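Local coordinates for protein VP1 (Merkel cell polyomavirus, PDB 4FMH) that forms the pentameric building blocks of the icosahedral viral capsid and binds sialylated glycans through a site required for infection, at residues S43-Y46 against T47-Y50. Numbering follows the deposited sequence. Where two conformers were deposited one is given.
With SIA (N-acetyl-alpha-neuraminic acid), chain U.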
ATOM      1  N   SER B  43       4.889 -35.660  13.831  1.00 25.71           N
ATOM      2  CA  SER B  43       3.730 -34.912  13.335  1.00 22.91           C
ATOM      3  C   SER B  43       3.369 -33.642  14.106  1.00 20.91           C
ATOM      4  O   SER B  43       2.494 -32.885  13.677  1.00 18.13           O
ATOM      5  CB  SER B  43       2.509 -35.825  13.194  1.00 24.08           C
ATOM      6  OG  SER B  43       2.572 -36.549  11.977  1.00 25.24           O
ATOM      7  N   ASN B  44       4.034 -33.400  15.234  0.50 20.41           N
ATOM      8  CA  ASN B  44       3.796 -32.165  15.984  0.50 19.89           C
ATOM      9  C   ASN B  44       4.207 -30.928  15.186  0.50 18.36           C
ATOM     10  O   ASN B  44       3.773 -29.811  15.488  0.50 17.86           O
ATOM     11  CB  ASN B  44       4.487 -32.189  17.351  0.50 20.63           C
ATOM     12  CG  ASN B  44       5.987 -32.313  17.245  0.50 21.00           C
ATOM     13  OD1 ASN B  44       6.717 -31.339  17.451  0.50 22.40           O
ATOM     14  ND2 ASN B  44       6.461 -33.513  16.929  0.50 21.95           N
ATOM     15  N   TRP B  45       5.032 -31.136  14.162  1.00 17.69           N
ATOM     16  CA  TRP B  45       5.449 -30.048  13.286  1.00 17.09           C
ATOM     17  C   TRP B  45       4.652 -29.976  11.972  1.00 16.53           C
ATOM     18  O   TRP B  45       5.055 -29.295  11.033  1.00 15.41           O
ATOM     19  CB  TRP B  45       6.961 -30.091  13.045  1.00 18.50           C
ATOM     20  CG  TRP B  45       7.750 -29.628  14.252  1.00 18.78           C
ATOM     21  CD1 TRP B  45       8.662 -30.351  14.963  1.00 19.89           C
ATOM     22  CD2 TRP B  45       7.656 -28.351  14.896  1.00 17.08           C
ATOM     23  NE1 TRP B  45       9.161 -29.593  16.005  1.00 19.74           N
ATOM     24  CE2 TRP B  45       8.559 -28.364  15.985  1.00 18.46           C
ATOM     25  CE3 TRP B  45       6.909 -27.189  14.649  1.00 16.44           C
ATOM     26  CZ2 TRP B  45       8.732 -27.259  16.830  1.00 18.90           C
ATOM     27  CZ3 TRP B  45       7.075 -26.095  15.492  1.00 16.89           C
ATOM     28  CH2 TRP B  45       7.986 -26.138  16.568  1.00 17.66           C
ATOM     29  N   TYR B  46       3.521 -30.676  11.931  1.00 15.13           N
ATOM     30  CA  TYR B  46       2.580 -30.595  10.817  1.00 15.16           C
ATOM     31  C   TYR B  46       2.183 -29.138  10.560  1.00 14.54           C
ATOM     32  O   TYR B  46       1.787 -28.422  11.482  1.00 14.12           O
ATOM     33  CB  TYR B  46       1.348 -31.436  11.139  1.00 16.26           C
ATOM     34  CG  TYR B  46       0.218 -31.365  10.147  1.00 16.13           C
ATOM     35  CD1 TYR B  46       0.406 -31.726   8.808  1.00 18.38           C
ATOM     36  CD2 TYR B  46      -1.058 -30.983  10.560  1.00 17.11           C
ATOM     37  CE1 TYR B  46      -0.652 -31.681   7.898  1.00 17.50           C
ATOM     38  CE2 TYR B  46      -2.115 -30.933   9.663  1.00 20.18           C
ATOM     39  CZ  TYR B  46      -1.906 -31.282   8.336  1.00 21.90           C
ATOM     40  OH  TYR B  46      -2.957 -31.231   7.458  1.00 26.11           O
ATOM     41  N   THR B  47       2.289 -28.739   9.292  1.00 14.37           N
ATOM     42  CA  THR B  47       2.073 -27.359   8.787  1.00 13.54           C
ATOM     43  C   THR B  47       3.289 -26.441   8.958  1.00 11.80           C
ATOM     44  O   THR B  47       3.201 -25.234   8.712  1.00 12.04           O
ATOM     45  CB  THR B  47       0.741 -26.667   9.277  1.00 14.61           C
ATOM     46  OG1 THR B  47       0.902 -26.166  10.610  1.00 11.96           O
ATOM     47  CG2 THR B  47      -0.451 -27.621   9.207  1.00 12.50           C
ATOM     48  N   TYR B  48       4.416 -27.031   9.348  1.00 11.92           N
ATOM     49  CA  TYR B  48       5.688 -26.319   9.468  1.00 12.10           C
ATOM     50  C   TYR B  48       6.806 -27.047   8.710  1.00 13.04           C
ATOM     51  O   TYR B  48       6.652 -28.209   8.290  1.00 12.78           O
ATOM     52  CB  TYR B  48       6.112 -26.180  10.940  1.00 12.01           C
ATOM     53  CG  TYR B  48       5.165 -25.410  11.824  1.00 13.50           C
ATOM     54  CD1 TYR B  48       5.365 -24.046  12.067  1.00 15.14           C
ATOM     55  CD2 TYR B  48       4.078 -26.044  12.443  1.00 16.16           C
ATOM     56  CE1 TYR B  48       4.499 -23.328  12.886  1.00 13.13           C
ATOM     57  CE2 TYR B  48       3.210 -25.332  13.272  1.00 12.60           C
ATOM     58  CZ  TYR B  48       3.430 -23.976  13.480  1.00 14.51           C
ATOM     59  OH  TYR B  48       2.579 -23.266  14.288  1.00 16.01           O
ATOM     60  N   THR B  49       7.924 -26.351   8.540  1.00 13.29           N
ATOM     61  CA  THR B  49       9.172 -26.966   8.122  1.00 13.64           C
ATOM     62  C   THR B  49       9.915 -27.379   9.393  1.00 14.88           C
ATOM     63  O   THR B  49       9.426 -27.156  10.509  1.00 15.37           O
ATOM     64  CB  THR B  49      10.074 -25.979   7.336  1.00 14.44           C
ATOM     65  OG1 THR B  49      10.425 -24.871   8.178  1.00 13.58           O
ATOM     66  CG2 THR B  49       9.381 -25.470   6.081  1.00 12.42           C
ATOM     67  N   TYR B  50      11.091 -27.982   9.229  1.00 15.31           N
ATOM     68  CA  TYR B  50      12.056 -28.046  10.325  1.00 15.68           C
ATOM     69  C   TYR B  50      12.823 -26.720  10.359  1.00 15.04           C
ATOM     70  O   TYR B  50      12.369 -25.720   9.793  1.00 16.03           O
ATOM     71  CB  TYR B  50      13.005 -29.252  10.181  1.00 16.27           C
ATOM     72  CG  TYR B  50      12.404 -30.591  10.573  1.00 20.46           C
ATOM     73  CD1 TYR B  50      11.095 -30.690  11.061  1.00 21.79           C
ATOM     74  CD2 TYR B  50      13.167 -31.760  10.497  1.00 25.93           C
ATOM     75  CE1 TYR B  50      10.558 -31.917  11.437  1.00 23.50           C
ATOM     76  CE2 TYR B  50      12.639 -32.990  10.869  1.00 27.29           C
ATOM     77  CZ  TYR B  50      11.336 -33.063  11.334  1.00 27.92           C
ATOM     78  OH  TYR B  50      10.816 -34.281  11.702  1.00 29.49           O
TER
HETATM   79  C1  SIA U   2      16.126 -25.645  19.125  0.80 26.61           C
HETATM   80  C2  SIA U   2      15.331 -26.835  19.668  0.80 27.52           C
HETATM   81  C3  SIA U   2      13.834 -26.616  19.380  0.80 25.73           C
HETATM   82  C4  SIA U   2      13.427 -26.857  17.923  0.80 26.27           C
HETATM   83  C5  SIA U   2      13.961 -28.191  17.407  0.80 25.34           C
HETATM   84  C6  SIA U   2      15.459 -28.359  17.691  0.80 27.49           C
HETATM   85  C7  SIA U   2      15.915 -29.781  17.316  0.80 28.49           C
HETATM   86  C8  SIA U   2      17.435 -29.950  17.168  0.80 31.83           C
HETATM   87  C9  SIA U   2      18.181 -29.991  18.499  0.80 33.77           C
HETATM   88  C10 SIA U   2      12.873 -29.237  15.468  0.80 25.03           C
HETATM   89  C11 SIA U   2      12.671 -29.175  13.987  0.80 17.67           C
HETATM   90  N5  SIA U   2      13.661 -28.288  15.986  0.80 25.67           N
HETATM   91  O1A SIA U   2      15.589 -24.510  19.110  0.80 15.86           O
HETATM   92  O1B SIA U   2      17.302 -25.813  18.718  0.80 24.98           O
HETATM   93  O4  SIA U   2      11.993 -26.856  17.786  0.80 15.71           O
HETATM   94  O6  SIA U   2      15.766 -28.081  19.075  0.80 26.71           O
HETATM   95  O7  SIA U   2      15.386 -30.725  18.258  0.80 26.53           O
HETATM   96  O8  SIA U   2      17.733 -31.159  16.452  0.80 31.32           O
HETATM   97  O9  SIA U   2      18.734 -28.695  18.738  0.80 36.76           O
HETATM   98  O10 SIA U   2      12.349 -30.109  16.143  0.80 22.53           O
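A type II beta turn from Trp45 to Tyr48, in the long loop between strands 11-28 and 71-76, places Trp45 in the sialic acid pocket. Tyr48 N closes the turn on Trp45 O at 2.9 Å, the N-H bent to 139°. The two end residues also meet in a T-shaped stack: the benzo edge of the indole, led by CE3 and CZ3, points at the face of the Tyr48 ring, with planes at 82° and the benzo and Tyr48 centroids 5.3 Å apart. At the turn's corner Thr47 OG1 donates to a lone pair of Tyr46 O at 2.6 Å. With OG1 set between the backbone N and the carbonyl carbon (chi1 79°), Thr47 CG2 lies over a face of the Tyr46 ring, a CH-pi contact 3.7 Å from the centroid. On the far side of the indole from Tyr48, NE1 makes a weak, bent hydrogen bond to the acetamido oxygen O10 of the sugar at 3.2 Å, and CZ2 lies 3.4 Å from its O4. Tyr50 CD1 meets the acetamido methyl C11 at 3.7 Å. Asp51, Lys264, Ser266 and Lys268 bind the sugar, while Tyr48 OH bonds to Leu149 O of a neighbouring subunit. The turn thus borders both subunit interface and receptor site, on a loop of the VP1 jelly roll.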